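Local coordinates for uncharacterized conserved protein YiiM (Geobacillus stearothermophilus, PDB 5YHH) that probably acts as a molybdenum-cofactor-dependent MOSC-domain oxidoreductase that gives resistance to hydroxylaminopurine, a toxic base analogue, at residues A[33-45]-A[151-163]. Sequence-based numbering, arbitrary orientation.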
loop_
_atom_site.group_PDB
_atom_site.type_symbol
_atom_site.label_atom_id
_atom_site.label_comp_id
_atom_site.label_asym_id
_atom_site.label_seq_id
_atom_site.Cartn_x
_atom_site.Cartn_y
_atom_site.Cartn_z
ATOM N N LYS A 33 1.468 -13.531 5.558
ATOM C CA LYS A 33 2.705 -13.015 6.138
ATOM C C LYS A 33 2.550 -12.989 7.655
ATOM O O LYS A 33 1.476 -12.683 8.158
ATOM C CB LYS A 33 3.001 -11.612 5.606
ATOM C CG LYS A 33 3.171 -11.547 4.103
ATOM C CD LYS A 33 3.504 -10.168 3.655
ATOM C CE LYS A 33 3.821 -10.125 2.189
ATOM N NZ LYS A 33 2.616 -10.446 1.413
ATOM N N THR A 34 3.621 -13.321 8.371
ATOM C CA THR A 34 3.620 -13.421 9.842
ATOM C C THR A 34 4.479 -12.292 10.406
ATOM O O THR A 34 5.575 -12.065 9.882
ATOM C CB THR A 34 4.232 -14.762 10.282
ATOM O OG1 THR A 34 3.668 -15.813 9.482
ATOM C CG2 THR A 34 3.958 -15.051 11.769
ATOM N N PRO A 35 3.993 -11.603 11.460
ATOM C CA PRO A 35 4.795 -10.613 12.193
ATOM C C PRO A 35 6.123 -11.207 12.670
ATOM O O PRO A 35 6.118 -12.308 13.216
ATOM C CB PRO A 35 3.930 -10.262 13.409
ATOM C CG PRO A 35 2.517 -10.510 12.951
ATOM C CD PRO A 35 2.594 -11.662 11.949
ATOM N N VAL A 36 7.231 -10.499 12.456
ATOM C CA VAL A 36 8.542 -10.941 12.970
ATOM C C VAL A 36 9.040 -9.978 14.050
ATOM O O VAL A 36 8.584 -8.844 14.123
ATOM C CB VAL A 36 9.576 -11.048 11.827
ATOM C CG1 VAL A 36 9.093 -12.058 10.766
ATOM C CG2 VAL A 36 9.825 -9.659 11.200
ATOM N N ALA A 37 9.970 -10.439 14.888
ATOM C CA ALA A 37 10.474 -9.665 16.021
ATOM C C ALA A 37 11.936 -9.349 15.855
ATOM O O ALA A 37 12.665 -9.318 16.838
ATOM C CB ALA A 37 10.293 -10.442 17.315
ATOM N N HIS A 38 12.399 -9.150 14.630
ATOM C CA HIS A 38 13.824 -8.921 14.417
ATOM C C HIS A 38 14.020 -7.944 13.263
ATOM O O HIS A 38 13.071 -7.654 12.536
ATOM C CB HIS A 38 14.544 -10.250 14.154
ATOM C CG HIS A 38 13.933 -11.064 13.058
ATOM N ND1 HIS A 38 14.076 -10.741 11.723
ATOM C CD2 HIS A 38 13.192 -12.196 13.093
ATOM C CE1 HIS A 38 13.432 -11.629 10.985
ATOM N NE2 HIS A 38 12.887 -12.522 11.791
ATOM N N PRO A 39 15.240 -7.414 13.105
ATOM C CA PRO A 39 15.509 -6.520 11.979
ATOM C C PRO A 39 15.344 -7.175 10.613
ATOM O O PRO A 39 15.639 -8.348 10.448
ATOM C CB PRO A 39 16.970 -6.103 12.201
ATOM C CG PRO A 39 17.127 -6.170 13.669
ATOM C CD PRO A 39 16.321 -7.365 14.100
ATOM N N VAL A 40 14.858 -6.401 9.657
ATOM C CA VAL A 40 14.544 -6.887 8.332
ATOM C C VAL A 40 15.221 -5.933 7.341
ATOM O O VAL A 40 15.141 -4.714 7.499
ATOM C CB VAL A 40 13.009 -6.931 8.123
ATOM C CG1 VAL A 40 12.640 -7.265 6.688
ATOM C CG2 VAL A 40 12.331 -7.950 9.126
ATOM N N ALA A 41 15.911 -6.487 6.354
ATOM C CA ALA A 41 16.524 -5.672 5.302
ATOM C C ALA A 41 15.453 -5.189 4.326
ATOM O O ALA A 41 14.559 -5.950 3.975
ATOM C CB ALA A 41 17.583 -6.480 4.557
ATOM N N VAL A 42 15.558 -3.936 3.898
ATOM C CA VAL A 42 14.634 -3.345 2.943
ATOM C C VAL A 42 15.341 -3.172 1.620
ATOM O O VAL A 42 16.140 -2.261 1.453
ATOM C CB VAL A 42 14.095 -1.976 3.447
ATOM C CG1 VAL A 42 13.194 -1.312 2.402
ATOM C CG2 VAL A 42 13.355 -2.157 4.758
ATOM N N GLY A 43 15.060 -4.074 0.681
ATOM C CA GLY A 43 15.681 -4.035 -0.643
ATOM C C GLY A 43 14.822 -3.378 -1.713
ATOM O O GLY A 43 13.609 -3.275 -1.582
ATOM N N LYS A 44 15.459 -2.972 -2.799
ATOM C CA LYS A 44 14.789 -2.279 -3.894
ATOM C C LYS A 44 13.709 -3.118 -4.625
ATOM O O LYS A 44 12.715 -2.569 -5.117
ATOM C CB LYS A 44 15.835 -1.816 -4.911
ATOM C CG LYS A 44 15.822 -0.328 -5.222
ATOM C CD LYS A 44 17.014 0.386 -4.610
ATOM C CE LYS A 44 17.181 1.799 -5.161
ATOM N NZ LYS A 44 18.533 2.365 -4.799
ATOM N N GLN A 45 13.901 -4.438 -4.690
ATOM C CA GLN A 45 13.112 -5.300 -5.597
ATOM C C GLN A 45 12.572 -6.546 -4.901
ATOM O O GLN A 45 11.486 -6.491 -4.283
ATOM C CB GLN A 45 13.954 -5.654 -6.840
ATOM C CG GLN A 45 14.025 -4.513 -7.883
ATOM C CD GLN A 45 15.401 -4.339 -8.521
ATOM O OE1 GLN A 45 16.142 -3.396 -8.198
ATOM N NE2 GLN A 45 15.747 -5.239 -9.440
ATOM N N PHE A 151 4.898 1.436 -1.358
ATOM C CA PHE A 151 6.116 2.228 -1.496
ATOM C C PHE A 151 7.103 1.550 -2.440
ATOM O O PHE A 151 7.228 0.314 -2.476
ATOM C CB PHE A 151 6.873 2.305 -0.162
ATOM C CG PHE A 151 6.129 2.941 0.971
ATOM C CD1 PHE A 151 6.164 4.313 1.167
ATOM C CD2 PHE A 151 5.472 2.154 1.910
ATOM C CE1 PHE A 151 5.513 4.896 2.264
ATOM C CE2 PHE A 151 4.833 2.723 2.999
ATOM C CZ PHE A 151 4.846 4.091 3.175
ATOM N N ARG A 152 7.857 2.381 -3.153
ATOM C CA ARG A 152 9.116 1.979 -3.777
ATOM C C ARG A 152 10.252 2.316 -2.805
ATOM O O ARG A 152 10.111 3.183 -1.923
ATOM C CB ARG A 152 9.309 2.693 -5.128
ATOM C CG ARG A 152 9.470 4.221 -5.053
ATOM C CD ARG A 152 9.932 4.793 -6.418
ATOM N NE ARG A 152 8.922 4.524 -7.452
ATOM C CZ ARG A 152 7.812 5.237 -7.649
ATOM N NH1 ARG A 152 7.567 6.329 -6.943
ATOM N NH2 ARG A 152 6.969 4.882 -8.601
ATOM N N VAL A 153 11.376 1.628 -2.950
ATOM C CA VAL A 153 12.517 1.869 -2.101
ATOM C C VAL A 153 13.515 2.744 -2.849
ATOM O O VAL A 153 14.064 2.320 -3.884
ATOM C CB VAL A 153 13.156 0.547 -1.690
ATOM C CG1 VAL A 153 14.451 0.816 -0.916
ATOM C CG2 VAL A 153 12.112 -0.295 -0.892
ATOM N N LEU A 154 13.721 3.958 -2.332
ATOM C CA LEU A 154 14.694 4.909 -2.887
ATOM C C LEU A 154 16.101 4.613 -2.429
ATOM O O LEU A 154 17.063 4.773 -3.202
ATOM C CB LEU A 154 14.336 6.362 -2.508
ATOM C CG LEU A 154 12.949 6.835 -2.977
ATOM C CD1 LEU A 154 12.697 8.296 -2.552
ATOM C CD2 LEU A 154 12.751 6.642 -4.495
ATOM N N GLN A 155 16.242 4.231 -1.158
ATOM C CA GLN A 155 17.538 3.813 -0.620
ATOM C C GLN A 155 17.306 2.586 0.277
ATOM O O GLN A 155 16.445 2.574 1.167
ATOM C CB GLN A 155 18.292 4.966 0.094
ATOM C CG GLN A 155 19.202 4.491 1.298
ATOM C CD GLN A 155 19.873 5.612 2.125
ATOM O OE1 GLN A 155 20.745 6.316 1.627
ATOM N NE2 GLN A 155 19.488 5.740 3.406
ATOM N N GLU A 156 18.033 1.518 -0.032
ATOM C CA GLU A 156 17.959 0.264 0.724
ATOM C C GLU A 156 18.422 0.499 2.151
ATOM O O GLU A 156 19.236 1.379 2.405
ATOM C CB GLU A 156 18.868 -0.799 0.061
ATOM C CG GLU A 156 18.312 -1.290 -1.225
ATOM C CD GLU A 156 19.112 -2.426 -1.858
ATOM O OE1 GLU A 156 20.345 -2.545 -1.605
ATOM O OE2 GLU A 156 18.465 -3.195 -2.611
ATOM N N GLY A 157 17.902 -0.268 3.095
ATOM C CA GLY A 157 18.405 -0.199 4.463
ATOM C C GLY A 157 17.820 -1.295 5.321
ATOM O O GLY A 157 17.450 -2.369 4.808
ATOM N N VAL A 158 17.727 -1.017 6.619
ATOM C CA VAL A 158 17.286 -1.985 7.614
ATOM C C VAL A 158 16.289 -1.291 8.538
ATOM O O VAL A 158 16.469 -0.129 8.892
ATOM C CB VAL A 158 18.472 -2.575 8.417
ATOM C CG1 VAL A 158 17.970 -3.619 9.437
ATOM C CG2 VAL A 158 19.519 -3.195 7.460
ATOM N N ILE A 159 15.231 -2.015 8.890
ATOM C CA ILE A 159 14.182 -1.524 9.787
ATOM C C ILE A 159 13.873 -2.578 10.847
ATOM O O ILE A 159 14.097 -3.770 10.637
ATOM C CB ILE A 159 12.860 -1.260 9.019
ATOM C CG1 ILE A 159 12.469 -2.492 8.215
ATOM C CG2 ILE A 159 12.993 -0.090 8.069
ATOM C CD1 ILE A 159 11.043 -2.433 7.655
ATOM N N GLU A 160 13.321 -2.127 11.965
ATOM C CA GLU A 160 12.888 -3.002 13.048
ATOM C C GLU A 160 11.454 -2.688 13.370
ATOM O O GLU A 160 11.056 -1.544 13.216
ATOM C CB GLU A 160 13.642 -2.681 14.315
ATOM C CG GLU A 160 14.955 -3.238 14.404
ATOM C CD GLU A 160 15.571 -2.803 15.687
ATOM O OE1 GLU A 160 15.054 -3.224 16.739
ATOM O OE2 GLU A 160 16.488 -1.982 15.627
ATOM N N PRO A 161 10.712 -3.679 13.892
ATOM C CA PRO A 161 9.342 -3.400 14.340
ATOM C C PRO A 161 9.281 -2.220 15.304
ATOM O O PRO A 161 10.127 -2.093 16.176
ATOM C CB PRO A 161 8.899 -4.718 15.003
ATOM C CG PRO A 161 9.684 -5.787 14.234
ATOM C CD PRO A 161 11.049 -5.112 14.007
ATOM N N GLY A 162 8.332 -1.317 15.100
ATOM C CA GLY A 162 8.224 -0.124 15.913
ATOM C C GLY A 162 8.976 1.065 15.356
ATOM O O GLY A 162 8.905 2.145 15.932
ATOM N N ALA A 163 9.715 0.886 14.250
ATOM C CA ALA A 163 10.442 1.986 13.608
ATOM C C ALA A 163 9.544 3.191 13.265
ATOM O O ALA A 163 8.535 3.038 12.601
ATOM C CB ALA A 163 11.144 1.476 12.309
HETATM O O HOH W 1 11.629 -0.118 -5.140
HETATM O O HOH W 2 20.017 1.810 -1.986
#
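V40 and V42 pair with I159 and G157 as a two-stranded antiparallel ribbon, and four backbone bonds satisfy both donors and acceptors of these two hydrogen-bonded pairs. V40 N reaches I159 O at 2.9 Å and I159 N returns to V40 O at 3.0 Å, both nearly straight. The V42–G157 pair is less even: V42 N to G157 O is 2.6 Å, G157 N to V42 O 3.1 Å. Between them A41 and V158 form the non-hydrogen-bonded pair, and V158 N bonds T113 OG1 outside the ribbon.

Beyond the ribbon, side chains and water take over. E156 OE2 accepts the K44 amide N at 3.0 Å, 165° at the hydrogen, through its anti lone pair. K44 NZ gives a weak bond to L154 O and also donates to a water that accepts from E156 N; a second water donates to K44 O and accepts from V153 N. At the opposite end H38 O, buried beside P161 CD, has no partner in the model.

On the face shared by V40, V42 and I159, V42 has CG1 anti to the backbone N (chi1 176°); that methyl meets V153 CG2 at 3.6 Å, while CG2 lies against I159 CG1, also at 3.6 Å.

The chain turns a corner at L154, where L154 and Q155 both face L115 in a classic beta bulge. Separate from the MOSC domain's mixed sheet, the ribbon packs on it through V42 against I65 of strand 65-69 and I159 against I12 of strand 8-19.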